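PDB 1KS8: endo-b-1,4-glucanase from Nasutitermes takasagoensis, which probably hydrolyses internal beta-1,4-glucosidic linkages in cellulose, lichenin and cereal beta-glucans, as a glycosyl hydrolase of family 9. Local coordinates for residues R192-S196 / S208-R212; D213-W217 / D254-V260; A220-R224 / L263-L267. One frame throughout, in Å; residues are numbered along the deposited sequence.

Interaction 1 of 3, residues R192-S196 / S208-R212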
loop_
_atom_site.group_PDB
_atom_site.type_symbol
_atom_site.label_atom_id
_atom_site.label_comp_id
_atom_site.label_asym_id
_atom_site.label_seq_id
_atom_site.Cartn_x
_atom_site.Cartn_y
_atom_site.Cartn_z
ATOM N N ARG A 192 -7.092 18.010 14.759
ATOM C CA ARG A 192 -6.932 18.206 13.320
ATOM C C ARG A 192 -5.597 18.803 12.874
ATOM O O ARG A 192 -5.106 19.771 13.456
ATOM C CB ARG A 192 -8.066 19.098 12.798
ATOM C CG ARG A 192 -9.481 18.610 13.097
ATOM C CD ARG A 192 -9.834 17.364 12.301
ATOM N NE ARG A 192 -11.217 16.936 12.514
ATOM C CZ ARG A 192 -12.285 17.527 11.984
ATOM N NH1 ARG A 192 -12.144 18.587 11.198
ATOM N NH2 ARG A 192 -13.497 17.054 12.237
ATOM N N GLY A 193 -5.028 18.224 11.819
ATOM C CA GLY A 193 -3.768 18.716 11.289
ATOM C C GLY A 193 -3.122 17.761 10.301
ATOM O O GLY A 193 -3.449 16.575 10.272
ATOM N N LYS A 194 -2.215 18.284 9.480
ATOM C CA LYS A 194 -1.495 17.473 8.498
ATOM C C LYS A 194 -0.309 16.840 9.220
ATOM O O LYS A 194 0.473 17.548 9.853
ATOM C CB LYS A 194 -0.964 18.350 7.363
ATOM C CG LYS A 194 -2.019 19.116 6.588
ATOM C CD LYS A 194 -1.359 20.051 5.580
ATOM C CE LYS A 194 -2.383 20.876 4.821
ATOM N NZ LYS A 194 -1.730 21.828 3.880
ATOM N N TYR A 195 -0.149 15.525 9.111
ATOM C CA TYR A 195 0.956 14.875 9.805
ATOM C C TYR A 195 2.338 15.346 9.358
ATOM O O TYR A 195 3.267 15.358 10.161
ATOM C CB TYR A 195 0.868 13.346 9.677
ATOM C CG TYR A 195 1.678 12.756 8.540
ATOM C CD1 TYR A 195 1.239 12.845 7.222
ATOM C CD2 TYR A 195 2.900 12.126 8.786
ATOM C CE1 TYR A 195 1.994 12.323 6.173
ATOM C CE2 TYR A 195 3.663 11.600 7.747
ATOM C CZ TYR A 195 3.205 11.702 6.444
ATOM O OH TYR A 195 3.959 11.184 5.418
ATOM N N SER A 196 2.486 15.734 8.093
ATOM C CA SER A 196 3.795 16.177 7.621
ATOM C C SER A 196 4.173 17.578 8.098
ATOM O O SER A 196 5.279 18.050 7.828
ATOM C CB SER A 196 3.901 16.070 6.091
ATOM O OG SER A 196 2.902 16.811 5.423
ATOM N N SER A 208 1.603 15.555 3.190
ATOM C CA SER A 208 0.159 15.560 3.381
ATOM C C SER A 208 -0.467 16.381 2.260
ATOM O O SER A 208 0.107 17.373 1.816
ATOM C CB SER A 208 -0.210 16.221 4.712
ATOM O OG SER A 208 0.260 15.491 5.830
ATOM N N ALA A 209 -1.639 15.956 1.803
ATOM C CA ALA A 209 -2.368 16.676 0.767
ATOM C C ALA A 209 -3.494 17.381 1.520
ATOM O O ALA A 209 -3.312 18.478 2.047
ATOM C CB ALA A 209 -2.936 15.701 -0.256
ATOM N N ASP A 210 -4.655 16.739 1.575
ATOM C CA ASP A 210 -5.802 17.277 2.296
ATOM C C ASP A 210 -6.289 16.132 3.176
ATOM O O ASP A 210 -6.973 15.223 2.709
ATOM C CB ASP A 210 -6.893 17.717 1.318
ATOM C CG ASP A 210 -8.023 18.463 2.003
ATOM O OD1 ASP A 210 -8.704 19.262 1.324
ATOM O OD2 ASP A 210 -8.241 18.244 3.214
ATOM N N TYR A 211 -5.918 16.185 4.451
ATOM C CA TYR A 211 -6.256 15.138 5.410
ATOM C C TYR A 211 -7.734 14.827 5.600
ATOM O O TYR A 211 -8.082 13.781 6.146
ATOM C CB TYR A 211 -5.637 15.466 6.775
ATOM C CG TYR A 211 -6.259 16.650 7.492
ATOM C CD1 TYR A 211 -7.535 16.566 8.052
ATOM C CD2 TYR A 211 -5.567 17.854 7.613
ATOM C CE1 TYR A 211 -8.107 17.650 8.715
ATOM C CE2 TYR A 211 -6.129 18.944 8.274
ATOM C CZ TYR A 211 -7.397 18.834 8.822
ATOM O OH TYR A 211 -7.953 19.909 9.480
ATOM N N ARG A 212 -8.605 15.721 5.152
ATOM C CA ARG A 212 -10.039 15.529 5.332
ATOM C C ARG A 212 -10.631 14.230 4.782
ATOM O O ARG A 212 -11.533 13.659 5.396
ATOM C CB ARG A 212 -10.782 16.746 4.776
ATOM C CG ARG A 212 -10.434 18.014 5.543
ATOM C CD ARG A 212 -11.026 19.267 4.921
ATOM N NE ARG A 212 -10.649 20.459 5.679
ATOM C CZ ARG A 212 -9.397 20.883 5.837
ATOM N NH1 ARG A 212 -8.392 20.216 5.284
ATOM N NH2 ARG A 212 -9.148 21.970 6.554
HETATM O O HOH W 1 -10.473 20.571 10.240
HETATM O O HOH W 2 -1.286 20.201 1.775
#
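This contact closes a loop on the (alpha/alpha)6 barrel, bringing the approach to the short helix 195-198 against the turn that leads into helix 212-226. Tyr-211, Ser-208 and Lys-194 bury the most surface here. The Tyr-211 ring lies under the backbone of 192-194: Gly-193 N is over one face, and Gly-193 O is 3.6 Å from Tyr-211 CD2. Beyond it, Arg-192 CB packs 3.4 Å from Tyr-211 OH.

Ser-208 forms a reciprocal pair with Ser-196. The amide Ser-196 N donates to Ser-208 OG (3.2 Å, 169°), while Ser-208 N donates to Ser-196 OG (2.9 Å, 165°), so each hydroxyl serves the other residue's backbone. Ser-208 OG is also hydrogen-bonded to Asp-150, at the start of helix 149-165.

Lys-194 crosses the gap fully extended. Its CB is 3.5 Å from Ser-208 OG and its CG is 3.9 Å from Tyr-211 CD2, so its stem fills the space between those residues. Asp-210 is a calcium ligand of this enzyme, although no calcium is bound to this chain in the model; its OD2 accepts from Arg-212 N (3.2 Å), a capping bond, and from Arg-212 NH1 (2.9 Å). At the exposed margin a water accepts from Lys-194 NZ (2.7 Å) and donates to Ala-209 O (2.7 Å).

Interaction 2 of 3, residues D213-W217 / D254-V260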
loop_
_atom_site.group_PDB
_atom_site.type_symbol
_atom_site.label_atom_id
_atom_site.label_comp_id
_atom_site.label_asym_id
_atom_site.label_seq_id
_atom_site.Cartn_x
_atom_site.Cartn_y
_atom_site.Cartn_z
ATOM N N ASP A 213 -10.133 13.745 3.649
ATOM C CA ASP A 213 -10.673 12.502 3.102
ATOM C C ASP A 213 -10.350 11.313 4.008
ATOM O O ASP A 213 -11.088 10.328 4.037
ATOM C CB ASP A 213 -10.145 12.258 1.680
ATOM C CG ASP A 213 -8.641 12.106 1.627
ATOM O OD1 ASP A 213 -7.937 12.931 2.239
ATOM O OD2 ASP A 213 -8.160 11.168 0.955
ATOM N N GLU A 214 -9.256 11.417 4.758
ATOM C CA GLU A 214 -8.848 10.355 5.674
ATOM C C GLU A 214 -9.832 10.178 6.825
ATOM O O GLU A 214 -10.056 9.062 7.297
ATOM C CB GLU A 214 -7.459 10.644 6.247
ATOM C CG GLU A 214 -6.325 10.485 5.254
ATOM C CD GLU A 214 -6.270 9.094 4.669
ATOM O OE1 GLU A 214 -6.474 8.124 5.430
ATOM O OE2 GLU A 214 -6.017 8.969 3.452
ATOM N N LEU A 215 -10.406 11.280 7.292
ATOM C CA LEU A 215 -11.368 11.215 8.386
ATOM C C LEU A 215 -12.618 10.455 7.942
ATOM O O LEU A 215 -13.174 9.657 8.696
ATOM C CB LEU A 215 -11.738 12.627 8.852
ATOM C CG LEU A 215 -10.605 13.398 9.541
ATOM C CD1 LEU A 215 -11.054 14.821 9.843
ATOM C CD2 LEU A 215 -10.205 12.678 10.822
ATOM N N VAL A 216 -13.048 10.698 6.708
ATOM C CA VAL A 216 -14.225 10.024 6.167
ATOM C C VAL A 216 -13.905 8.547 5.931
ATOM O O VAL A 216 -14.707 7.668 6.242
ATOM C CB VAL A 216 -14.662 10.660 4.825
ATOM C CG1 VAL A 216 -15.915 9.977 4.312
ATOM C CG2 VAL A 216 -14.905 12.156 5.007
ATOM N N TRP A 217 -12.724 8.294 5.377
ATOM C CA TRP A 217 -12.245 6.944 5.085
ATOM C C TRP A 217 -12.194 6.122 6.375
ATOM O O TRP A 217 -12.714 5.004 6.432
ATOM C CB TRP A 217 -10.855 7.065 4.444
ATOM C CG TRP A 217 -10.107 5.799 4.089
ATOM C CD1 TRP A 217 -8.871 5.436 4.553
ATOM C CD2 TRP A 217 -10.449 4.833 3.079
ATOM N NE1 TRP A 217 -8.421 4.320 3.893
ATOM C CE2 TRP A 217 -9.366 3.927 2.983
ATOM C CE3 TRP A 217 -11.561 4.648 2.245
ATOM C CZ2 TRP A 217 -9.361 2.855 2.083
ATOM C CZ3 TRP A 217 -11.555 3.577 1.347
ATOM C CH2 TRP A 217 -10.461 2.697 1.276
ATOM N N ASP A 254 -2.143 9.222 -0.861
ATOM C CA ASP A 254 -2.451 10.572 -0.383
ATOM C C ASP A 254 -3.855 11.094 -0.678
ATOM O O ASP A 254 -4.279 12.097 -0.102
ATOM C CB ASP A 254 -1.428 11.575 -0.932
ATOM C CG ASP A 254 -1.427 11.646 -2.445
ATOM O OD1 ASP A 254 -0.763 12.552 -2.993
ATOM O OD2 ASP A 254 -2.080 10.799 -3.090
ATOM N N SER A 255 -4.569 10.433 -1.577
ATOM C CA SER A 255 -5.922 10.851 -1.922
ATOM C C SER A 255 -6.699 9.628 -2.368
ATOM O O SER A 255 -6.334 8.975 -3.346
ATOM C CB SER A 255 -5.895 11.887 -3.046
ATOM O OG SER A 255 -7.202 12.360 -3.331
ATOM N N LYS A 256 -7.775 9.320 -1.655
ATOM C CA LYS A 256 -8.575 8.152 -1.983
ATOM C C LYS A 256 -10.070 8.429 -2.022
ATOM O O LYS A 256 -10.870 7.650 -1.499
ATOM C CB LYS A 256 -8.276 7.040 -0.981
ATOM C CG LYS A 256 -8.369 7.486 0.467
ATOM C CD LYS A 256 -7.894 6.397 1.409
ATOM C CE LYS A 256 -6.443 6.019 1.150
ATOM N NZ LYS A 256 -5.516 7.165 1.362
ATOM N N VAL A 257 -10.443 9.534 -2.656
ATOM C CA VAL A 257 -11.845 9.908 -2.776
ATOM C C VAL A 257 -12.660 8.776 -3.398
ATOM O O VAL A 257 -13.760 8.472 -2.938
ATOM C CB VAL A 257 -12.003 11.178 -3.639
ATOM C CG1 VAL A 257 -13.467 11.558 -3.744
ATOM C CG2 VAL A 257 -11.197 12.319 -3.030
ATOM N N SER A 258 -12.125 8.147 -4.442
ATOM C CA SER A 258 -12.837 7.055 -5.098
ATOM C C SER A 258 -12.974 5.845 -4.182
ATOM O O SER A 258 -13.956 5.108 -4.258
ATOM C CB SER A 258 -12.127 6.650 -6.390
ATOM O OG SER A 258 -12.240 7.669 -7.368
ATOM N N GLY A 259 -11.981 5.636 -3.323
ATOM C CA GLY A 259 -12.045 4.524 -2.393
ATOM C C GLY A 259 -13.169 4.784 -1.411
ATOM O O GLY A 259 -13.979 3.903 -1.130
ATOM N N VAL A 260 -13.220 6.009 -0.896
ATOM C CA VAL A 260 -14.255 6.407 0.054
ATOM C C VAL A 260 -15.637 6.244 -0.570
ATOM O O VAL A 260 -16.554 5.701 0.044
ATOM C CB VAL A 260 -14.082 7.884 0.478
ATOM C CG1 VAL A 260 -15.314 8.365 1.233
ATOM C CG2 VAL A 260 -12.847 8.029 1.352
HETATM O O HOH W 3 -5.372 12.553 2.155
#
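Asp-213, in the first turn of helix 212-226, points toward 254-260, and its OD2 accepts from Lys-256 N at 3.2 Å (168°). Its OD1 is 2.6 Å from a water that also lies 2.5 Å from Asp-254 O. Asp-213, Glu-214 and Asp-254 are calcium-binding residues of this enzyme, though no calcium is bound to this chain in the model. Glu-214 OE2 forms a salt bridge with Lys-256 NZ at 2.8 Å; the same ammonium is paired with Glu-154 of helix 149-165. Lys-256, at the N-cap position of helix 257-268, thus meets two successive acids of helix 212-226, Asp-213 through its backbone N and Glu-214 through its ammonium, a polar seam between two helices of the (alpha/alpha)6 barrel. Further along, the chemistry turns apolar: Val-216 CG1 meets Val-260 CG1 at 3.5 Å. Trp-217 then lies close to the other backbone, with CA atoms of Trp-217 and Val-260 only 5.4 Å apart. One face of its indole is covered by Lys-256 CD in a CH-pi contact, while CE3 of Trp-217 packs 3.7 Å from Val-260 CG2. Trp-217 CZ3 sits 3.4 Å from Gly-259 C, where a CB would crowd the ring, and Trp-217 NE1 is hydrogen-bonded to Glu-154.

Interaction 3 of 3, residues A220-R224 / L263-L267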
loop_
_atom_site.group_PDB
_atom_site.type_symbol
_atom_site.label_atom_id
_atom_site.label_comp_id
_atom_site.label_asym_id
_atom_site.label_seq_id
_atom_site.Cartn_x
_atom_site.Cartn_y
_atom_site.Cartn_z
ATOM N N ALA A 220 -15.705 5.473 7.815
ATOM C CA ALA A 220 -16.402 4.457 7.036
ATOM C C ALA A 220 -15.918 3.060 7.407
ATOM O O ALA A 220 -16.722 2.147 7.592
ATOM C CB ALA A 220 -16.202 4.709 5.546
ATOM N N TRP A 221 -14.604 2.886 7.518
ATOM C CA TRP A 221 -14.057 1.584 7.880
ATOM C C TRP A 221 -14.462 1.173 9.291
ATOM O O TRP A 221 -14.747 0.002 9.543
ATOM C CB TRP A 221 -12.531 1.580 7.739
ATOM C CG TRP A 221 -12.096 1.256 6.342
ATOM C CD1 TRP A 221 -11.585 2.117 5.413
ATOM C CD2 TRP A 221 -12.194 -0.019 5.699
ATOM N NE1 TRP A 221 -11.359 1.455 4.225
ATOM C CE2 TRP A 221 -11.725 0.143 4.375
ATOM C CE3 TRP A 221 -12.636 -1.284 6.112
ATOM C CZ2 TRP A 221 -11.686 -0.916 3.461
ATOM C CZ3 TRP A 221 -12.596 -2.335 5.203
ATOM C CH2 TRP A 221 -12.125 -2.143 3.892
ATOM N N LEU A 222 -14.497 2.134 10.208
ATOM C CA LEU A 222 -14.901 1.829 11.575
ATOM C C LEU A 222 -16.361 1.397 11.606
ATOM O O LEU A 222 -16.732 0.513 12.371
ATOM C CB LEU A 222 -14.675 3.037 12.483
ATOM C CG LEU A 222 -13.252 3.091 13.046
ATOM C CD1 LEU A 222 -12.991 4.441 13.679
ATOM C CD2 LEU A 222 -13.068 1.962 14.056
ATOM N N TYR A 223 -17.191 2.013 10.770
ATOM C CA TYR A 223 -18.594 1.625 10.724
ATOM C C TYR A 223 -18.686 0.181 10.238
ATOM O O TYR A 223 -19.413 -0.634 10.804
ATOM C CB TYR A 223 -19.385 2.526 9.775
ATOM C CG TYR A 223 -20.795 2.034 9.537
ATOM C CD1 TYR A 223 -21.695 1.900 10.595
ATOM C CD2 TYR A 223 -21.223 1.674 8.259
ATOM C CE1 TYR A 223 -22.987 1.419 10.386
ATOM C CE2 TYR A 223 -22.513 1.194 8.039
ATOM C CZ TYR A 223 -23.388 1.068 9.107
ATOM O OH TYR A 223 -24.661 0.588 8.896
ATOM N N ARG A 224 -17.940 -0.133 9.186
ATOM C CA ARG A 224 -17.952 -1.478 8.633
ATOM C C ARG A 224 -17.496 -2.521 9.650
ATOM O O ARG A 224 -18.023 -3.631 9.689
ATOM C CB ARG A 224 -17.052 -1.543 7.394
ATOM C CG ARG A 224 -17.104 -2.877 6.670
ATOM C CD ARG A 224 -16.251 -2.871 5.415
ATOM N NE ARG A 224 -16.533 -4.039 4.590
ATOM C CZ ARG A 224 -16.135 -4.178 3.331
ATOM N NH1 ARG A 224 -15.428 -3.219 2.748
ATOM N NH2 ARG A 224 -16.468 -5.265 2.648
ATOM N N LEU A 263 -16.632 2.615 -1.226
ATOM C CA LEU A 263 -16.817 1.973 0.074
ATOM C C LEU A 263 -18.180 2.387 0.639
ATOM O O LEU A 263 -18.972 1.540 1.052
ATOM C CB LEU A 263 -15.712 2.406 1.046
ATOM C CG LEU A 263 -15.215 1.424 2.117
ATOM C CD1 LEU A 263 -14.598 2.226 3.259
ATOM C CD2 LEU A 263 -16.338 0.552 2.642
ATOM N N LEU A 264 -18.447 3.691 0.662
ATOM C CA LEU A 264 -19.722 4.183 1.173
ATOM C C LEU A 264 -20.894 3.695 0.327
ATOM O O LEU A 264 -21.989 3.485 0.844
ATOM C CB LEU A 264 -19.723 5.715 1.247
ATOM C CG LEU A 264 -18.938 6.303 2.426
ATOM C CD1 LEU A 264 -18.909 7.815 2.325
ATOM C CD2 LEU A 264 -19.579 5.868 3.739
ATOM N N ALA A 265 -20.668 3.510 -0.970
ATOM C CA ALA A 265 -21.729 3.024 -1.842
ATOM C C ALA A 265 -22.141 1.631 -1.370
ATOM O O ALA A 265 -23.325 1.301 -1.330
ATOM C CB ALA A 265 -21.244 2.967 -3.288
ATOM N N LYS A 266 -21.156 0.818 -1.001
ATOM C CA LYS A 266 -21.429 -0.536 -0.535
ATOM C C LYS A 266 -22.073 -0.554 0.848
ATOM O O LYS A 266 -22.993 -1.331 1.104
ATOM C CB LYS A 266 -20.137 -1.354 -0.498
ATOM C CG LYS A 266 -20.334 -2.803 -0.072
ATOM C CD LYS A 266 -19.024 -3.575 -0.111
ATOM C CE LYS A 266 -19.247 -5.061 0.132
ATOM N NZ LYS A 266 -19.883 -5.326 1.450
ATOM N N LEU A 267 -21.590 0.309 1.735
ATOM C CA LEU A 267 -22.096 0.379 3.103
ATOM C C LEU A 267 -23.480 1.002 3.261
ATOM O O LEU A 267 -24.216 0.654 4.188
ATOM C CB LEU A 267 -21.105 1.148 3.984
ATOM C CG LEU A 267 -19.703 0.555 4.132
ATOM C CD1 LEU A 267 -18.841 1.499 4.955
ATOM C CD2 LEU A 267 -19.783 -0.808 4.799
HETATM O O HOH W 4 -18.410 -7.039 3.818
#
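Leu-263 lays its CD1 methyl over the face of the Trp-221 indole, 3.6 Å from the centroid of the five-membered ring and 18° off its normal, a CH-pi contact. The same Leu-263 CD1 lies 3.7 Å from Ala-220 CB, so this one methyl fills the space beside two consecutive residues. The small Ala-220 side chain faces three leucines: its CB is also 4.0 Å from Leu-264 CD2 and 4.2 Å from Leu-267 CD1. Leu-267 reaches further, with CD1 at 3.4 Å from Ala-220 O and 4.1 Å from Tyr-223 CD2, near the plane of that ring at its edge, while Leu-267 CD2 is 3.8 Å from Arg-224 CB.

The two helical segments run in nearly the same direction, crossing at 31° with axes 10.6 Å apart at closest approach. Helix 229-241 intervenes in sequence, in keeping with the helical hairpins of the (alpha/alpha)6 fold. Trp-221 also meets Trp-217 and Trp-74 edge-to-face.

At the outer margin Arg-224 NH2 and Lys-266 NZ are 3.6 Å apart, both positive. A water accepts from Arg-224 NH2 (2.9 Å) and weakly from Lys-266 NZ (3.3 Å), and Arg-224 has a salt bridge to Asp-78 of helix 62-78. Attraction between these segments therefore rests on apolar and CH-pi packing, with the like charges tolerated through solvent and an outside acid.

The three contacts follow one stretch of the (alpha/alpha)6 barrel. Interaction 1 closes first along the chain, at the loop entering helix 212-226; interactions 2 and 3 then share helices 212-226 and 257-268, and their segments alternate in sequence. Centres of interactions 1 and 2 are about 12 Å apart, of 2 and 3 about 11 Å, and of 1 and 3 about 21 Å, so interaction 2 bridges the others. It touches both: Ala-209 CB lies 3.8 Å from Asp-254 O, and Trp-217 CZ3 lies 3.8 Å from Leu-263 CD1. The calcium-binding residues divide between interactions 1 and 2, linking that site to the helix pair whose packing continues in interaction 3.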